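Local structure of CELL division inhibitor (Pyrococcus furiosus, 1G3Q) at residues R3-V8 / F112-I117; T14-V19 / L116-A121. The protein binds ADP and magnesium and, as a MinD-type cell division inhibitor of the P-loop family, probably hydrolyses ATP. One frame throughout, in Å; residues are numbered along the deposited sequence.

Contact 1: residues R3-V8 / F112-I117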
# COMPACT_ATOMS: atom_id res chain seq x y z
N ARG A 3 -5.66 -4.30 12.13
CA ARG A 3 -6.35 -3.54 11.09
C ARG A 3 -5.75 -3.87 9.72
O ARG A 3 -4.57 -3.62 9.47
CB ARG A 3 -6.23 -2.04 11.34
CG ARG A 3 -7.00 -1.54 12.56
CD ARG A 3 -6.75 -0.06 12.80
NE ARG A 3 -7.23 0.78 11.70
CZ ARG A 3 -6.98 2.09 11.61
NH1 ARG A 3 -6.27 2.69 12.54
NH2 ARG A 3 -7.45 2.78 10.58
N ILE A 4 -6.57 -4.42 8.83
CA ILE A 4 -6.12 -4.77 7.50
C ILE A 4 -6.56 -3.68 6.52
O ILE A 4 -7.76 -3.52 6.25
CB ILE A 4 -6.67 -6.14 7.07
CG1 ILE A 4 -6.37 -7.17 8.16
CG2 ILE A 4 -6.01 -6.59 5.76
CD1 ILE A 4 -6.80 -8.60 7.82
N ILE A 5 -5.59 -2.94 6.01
CA ILE A 5 -5.87 -1.83 5.11
C ILE A 5 -5.34 -2.05 3.69
O ILE A 5 -4.15 -2.27 3.49
CB ILE A 5 -5.24 -0.54 5.65
CG1 ILE A 5 -5.68 -0.32 7.10
CG2 ILE A 5 -5.64 0.64 4.77
CD1 ILE A 5 -5.04 0.91 7.76
N SER A 6 -6.24 -1.98 2.71
CA SER A 6 -5.85 -2.14 1.32
C SER A 6 -5.45 -0.79 0.74
O SER A 6 -6.21 0.19 0.84
CB SER A 6 -7.01 -2.73 0.50
OG SER A 6 -7.36 -4.02 0.97
N ILE A 7 -4.26 -0.72 0.16
CA ILE A 7 -3.75 0.50 -0.45
C ILE A 7 -4.11 0.34 -1.92
O ILE A 7 -3.52 -0.47 -2.62
CB ILE A 7 -2.22 0.60 -0.29
CG1 ILE A 7 -1.83 0.39 1.17
CG2 ILE A 7 -1.73 1.96 -0.77
CD1 ILE A 7 -2.50 1.34 2.15
N VAL A 8 -5.08 1.13 -2.38
CA VAL A 8 -5.58 0.98 -3.75
C VAL A 8 -5.57 2.22 -4.64
O VAL A 8 -5.29 3.33 -4.18
CB VAL A 8 -7.03 0.46 -3.70
CG1 VAL A 8 -7.12 -0.74 -2.78
CG2 VAL A 8 -7.96 1.57 -3.21
N PHE A 112 -0.57 -8.79 13.99
CA PHE A 112 -0.10 -7.44 13.68
C PHE A 112 -1.11 -6.37 14.03
O PHE A 112 -2.31 -6.64 14.10
CB PHE A 112 0.21 -7.34 12.18
CG PHE A 112 1.29 -8.27 11.72
CD1 PHE A 112 2.63 -7.92 11.83
CD2 PHE A 112 0.97 -9.53 11.22
CE1 PHE A 112 3.63 -8.81 11.45
CE2 PHE A 112 1.96 -10.43 10.84
CZ PHE A 112 3.30 -10.07 10.96
N ASP A 113 -0.63 -5.15 14.25
CA ASP A 113 -1.49 -4.02 14.55
C ASP A 113 -2.03 -3.48 13.23
O ASP A 113 -3.18 -3.03 13.14
CB ASP A 113 -0.71 -2.91 15.27
CG ASP A 113 -0.28 -3.32 16.65
OD1 ASP A 113 -1.10 -3.93 17.36
OD2 ASP A 113 0.86 -3.01 17.04
N PHE A 114 -1.19 -3.54 12.21
CA PHE A 114 -1.54 -3.08 10.87
C PHE A 114 -1.01 -4.02 9.81
O PHE A 114 0.14 -4.47 9.88
CB PHE A 114 -0.95 -1.69 10.61
CG PHE A 114 -1.66 -0.57 11.31
CD1 PHE A 114 -2.80 0.01 10.76
CD2 PHE A 114 -1.18 -0.10 12.53
CE1 PHE A 114 -3.46 1.05 11.41
CE2 PHE A 114 -1.83 0.95 13.19
CZ PHE A 114 -2.97 1.52 12.63
N ILE A 115 -1.85 -4.33 8.83
CA ILE A 115 -1.43 -5.16 7.71
C ILE A 115 -1.78 -4.28 6.53
O ILE A 115 -2.95 -4.02 6.24
CB ILE A 115 -2.21 -6.50 7.64
CG1 ILE A 115 -1.90 -7.35 8.87
CG2 ILE A 115 -1.82 -7.25 6.36
CD1 ILE A 115 -2.56 -8.72 8.88
N LEU A 116 -0.75 -3.77 5.85
CA LEU A 116 -0.98 -2.88 4.72
C LEU A 116 -0.75 -3.66 3.43
O LEU A 116 0.35 -4.15 3.18
CB LEU A 116 -0.04 -1.68 4.81
CG LEU A 116 -0.05 -0.98 6.18
CD1 LEU A 116 0.91 0.21 6.16
CD2 LEU A 116 -1.47 -0.51 6.52
N ILE A 117 -1.80 -3.77 2.62
CA ILE A 117 -1.71 -4.51 1.37
C ILE A 117 -1.48 -3.63 0.15
O ILE A 117 -2.33 -2.82 -0.22
CB ILE A 117 -3.00 -5.33 1.10
CG1 ILE A 117 -3.41 -6.11 2.36
CG2 ILE A 117 -2.77 -6.29 -0.05
CD1 ILE A 117 -4.83 -6.67 2.30
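R3 meets D113 and F114 where strands 3-8 and 114-118 begin to run side by side. Their short axes come within 4.7 Å of each other and diverge by 21°, as expected for twisted parallel neighbours. Five backbone hydrogen bonds join them. The first, from R3 N to D113 O at 3.0 Å, is straight at the hydrogen (169°), but the donor stands well above the carbonyl plane. After it R3 O accepts from I115 N, I5 N gives to I115 O, I5 O accepts from I117 N, and I7 N gives to I117 O, each at 2.9 Å. R3, I5 and I7 therefore spend their amides on this neighbour, whereas the backbone polar groups of I4 and S6 pair with E135, E136 and L138 on the other flank of strand 3-8, I4 N also bonding to E135 OE1. The F114 CA hydrogen adds a weaker contact to R3 O, with F114 CA 3.4 Å from that oxygen.

On one face of the sheet the bent chain of R3 brings its guanidinium to the F114 ring, with R3 NH1 3.4 Å from F114 CE1. The ring presents its edge, through CE1, to one face of the guanidinium, the two planes 53° apart. The charge is met elsewhere: R3 NH2 forms a salt bridge with E136, and NH1 bonds to I233 O. I5 CD1 lies at the same ring's edge, 3.9 Å from F114 CD1. The opposite face carries I4 and I117, whose I4 CG2 and I117 CD1 meet at 3.7 Å beneath helix 101-106, while S6 OG is bonded to M131 O. D113 OD2 accepts from K33 N, and OD1 bonds to M1 N. Chemically, the strands are joined by backbone hydrogen bonds, with apolar packing on both faces, and the polar side chains named here find their partners outside the pair.

Contact 2: residues T14-V19 / L116-A121; sequences TGKTTV and LIDCPA. With MG (magnesium ion), chain B; ADP (adenosine-5'-diphosphate), chain C.
T17 and D118 meet at the magnesium ion. T17 OG1 binds the metal at 2.1 Å and also donates to D118 OD2, a hydrogen bond whose modelled length of 2.4 Å is doubtful. The T17 hydroxyl oxygen lies beside its own backbone N (chi1 -64°), which lets OG1 address the metal while T17 N donates to ADP O3B, the phosphate oxygen that shares it. D118, with CG anti to its backbone N (chi1 -175°), reaches the ion through water 2, whose bond to D118 OD1 is 2.6 Å.

The tight packing is that of K16. Its chain bends at chi3 and chi4 and lays CD and CE along the C119 carbonyl, K16 CD coming within 3.1 Å of C119 O, and K16 NZ gives a 2.9 Å bond to C119 O in the carbonyl plane. K16 NZ also donates to water 2, while the bond from K16 NZ to ADP O2B is weak at 3.4 Å. An alanine in place of K16 would probably leave C119 O and water 2 without this donor and take a positive charge from beside the phosphate.

The contact is looser toward the partly exposed A121, where water 1 bridges at longer range, 3.2 Å from K16 NZ and 3.3 Å from A121 N. Four of the six metal ligands are waters; water 2 faces K16 and D118, and waters 3 and 4 bond ADP O1A and O1B. G15 at the N-cap and the amides of G15 to T18 around the phosphates, joined by the lysine and the metal-binding threonine, form the P-loop (Walker A) site of this ATPase family.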
# COMPACT_ATOMS: atom_id res chain seq x y z
N THR A 14 0.56 5.45 -9.44
CA THR A 14 0.03 6.53 -8.62
C THR A 14 0.73 6.66 -7.27
O THR A 14 0.67 7.72 -6.64
CB THR A 14 -1.48 6.35 -8.39
OG1 THR A 14 -1.75 5.02 -7.94
CG2 THR A 14 -2.25 6.61 -9.68
N GLY A 15 1.39 5.59 -6.83
CA GLY A 15 2.10 5.63 -5.57
C GLY A 15 1.73 4.58 -4.53
O GLY A 15 2.11 4.70 -3.37
N LYS A 16 1.00 3.55 -4.94
CA LYS A 16 0.57 2.52 -4.00
C LYS A 16 1.72 1.87 -3.23
O LYS A 16 1.68 1.75 -2.01
CB LYS A 16 -0.24 1.44 -4.74
CG LYS A 16 -1.59 1.95 -5.23
CD LYS A 16 -2.37 0.90 -6.01
CE LYS A 16 -1.83 0.71 -7.42
NZ LYS A 16 -0.49 0.05 -7.45
N THR A 17 2.75 1.43 -3.94
CA THR A 17 3.88 0.80 -3.27
C THR A 17 4.60 1.80 -2.38
O THR A 17 5.00 1.48 -1.26
CB THR A 17 4.85 0.18 -4.28
OG1 THR A 17 4.18 -0.87 -4.98
CG2 THR A 17 6.07 -0.42 -3.58
N THR A 18 4.75 3.03 -2.88
CA THR A 18 5.42 4.09 -2.13
C THR A 18 4.66 4.42 -0.84
O THR A 18 5.26 4.59 0.22
CB THR A 18 5.53 5.37 -2.99
OG1 THR A 18 6.33 5.11 -4.15
CG2 THR A 18 6.18 6.49 -2.19
N VAL A 19 3.34 4.52 -0.94
CA VAL A 19 2.53 4.81 0.24
C VAL A 19 2.59 3.62 1.20
O VAL A 19 2.77 3.80 2.40
CB VAL A 19 1.06 5.09 -0.15
CG1 VAL A 19 0.18 5.16 1.10
CG2 VAL A 19 0.98 6.41 -0.90
N LEU A 116 -0.75 -3.77 5.85
CA LEU A 116 -0.98 -2.88 4.72
C LEU A 116 -0.75 -3.66 3.43
O LEU A 116 0.35 -4.15 3.18
CB LEU A 116 -0.04 -1.68 4.81
CG LEU A 116 -0.05 -0.98 6.18
CD1 LEU A 116 0.91 0.21 6.16
CD2 LEU A 116 -1.47 -0.51 6.52
N ILE A 117 -1.80 -3.77 2.62
CA ILE A 117 -1.71 -4.51 1.37
C ILE A 117 -1.48 -3.63 0.15
O ILE A 117 -2.33 -2.82 -0.22
CB ILE A 117 -3.00 -5.33 1.10
CG1 ILE A 117 -3.41 -6.11 2.36
CG2 ILE A 117 -2.77 -6.29 -0.05
CD1 ILE A 117 -4.83 -6.67 2.30
N ASP A 118 -0.32 -3.79 -0.47
CA ASP A 118 0.04 -3.05 -1.67
C ASP A 118 -0.72 -3.77 -2.79
O ASP A 118 -0.41 -4.91 -3.11
CB ASP A 118 1.55 -3.15 -1.91
CG ASP A 118 2.02 -2.31 -3.08
OD1 ASP A 118 1.19 -1.62 -3.71
OD2 ASP A 118 3.24 -2.35 -3.36
N CYS A 119 -1.72 -3.11 -3.36
CA CYS A 119 -2.52 -3.73 -4.41
C CYS A 119 -2.24 -3.25 -5.82
O CYS A 119 -1.78 -2.13 -6.04
CB CYS A 119 -4.02 -3.48 -4.15
SG CYS A 119 -4.63 -4.00 -2.54
N PRO A 120 -2.49 -4.12 -6.81
CA PRO A 120 -2.26 -3.69 -8.18
C PRO A 120 -3.47 -2.79 -8.43
O PRO A 120 -4.47 -2.90 -7.72
CB PRO A 120 -2.31 -4.99 -8.98
CG PRO A 120 -3.23 -5.85 -8.17
CD PRO A 120 -2.81 -5.56 -6.75
N ALA A 121 -3.40 -1.91 -9.41
CA ALA A 121 -4.52 -1.02 -9.68
C ALA A 121 -5.60 -1.70 -10.53
O ALA A 121 -5.38 -2.76 -11.10
CB ALA A 121 -4.03 0.23 -10.39
MG MG B . 3.44 -0.78 -6.99
PB ADP C . 2.47 2.24 -8.02
O1B ADP C . 2.52 1.63 -9.33
O2B ADP C . 1.18 2.93 -7.84
O3B ADP C . 2.75 1.24 -6.73
PA ADP C . 4.86 3.48 -7.15
O1A ADP C . 5.84 2.50 -7.46
O2A ADP C . 4.57 3.59 -5.74
O3A ADP C . 3.57 3.33 -7.93
O5' ADP C . 5.42 4.80 -7.61
C5' ADP C . 5.84 5.07 -9.00
C4' ADP C . 7.10 5.84 -9.06
O4' ADP C . 6.89 7.24 -8.71
C3' ADP C . 8.17 5.38 -8.13
O3' ADP C . 9.43 5.32 -8.80
C2' ADP C . 8.25 6.39 -7.02
O2' ADP C . 9.54 6.59 -6.44
C1' ADP C . 7.76 7.64 -7.61
N9 ADP C . 6.89 8.44 -6.71
C8 ADP C . 5.70 8.14 -6.02
N7 ADP C . 5.20 9.10 -5.31
C5 ADP C . 6.09 10.13 -5.50
C6 ADP C . 6.14 11.47 -5.01
N6 ADP C . 5.18 11.91 -4.18
N1 ADP C . 7.20 12.28 -5.40
C2 ADP C . 8.17 11.81 -6.24
N3 ADP C . 8.20 10.56 -6.76
C4 ADP C . 7.13 9.76 -6.35
O HOH W 1 -0.35 -1.18 -10.43
O HOH W 2 1.29 -1.65 -6.26
O HOH W 3 5.59 -0.19 -7.85
O HOH W 4 2.68 -1.10 -9.35
O HOH W 5 4.13 -3.03 -7.25

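Contacts 1 and 2 share L116 and I117, and their centres lie 11 Å apart. Strand 3-8 leads through the nucleotide-binding loop into helix 16-29, while strand 114-118, paired with it in contact 1, continues to D118 and residues 119-121 of contact 2. The two meet directly: I7 O lies 3.3 Å from C119 N, a probable hydrogen bond that extends the strand pairing, and I7 CG2 packs 3.6 Å from K16 O. The I7 side chain is about 7 Å from ADP and about 9 Å from magnesium, so contact 1 approaches the site at its I7 end, as second-shell packing behind K16, whereas contact 2 touches both ligands.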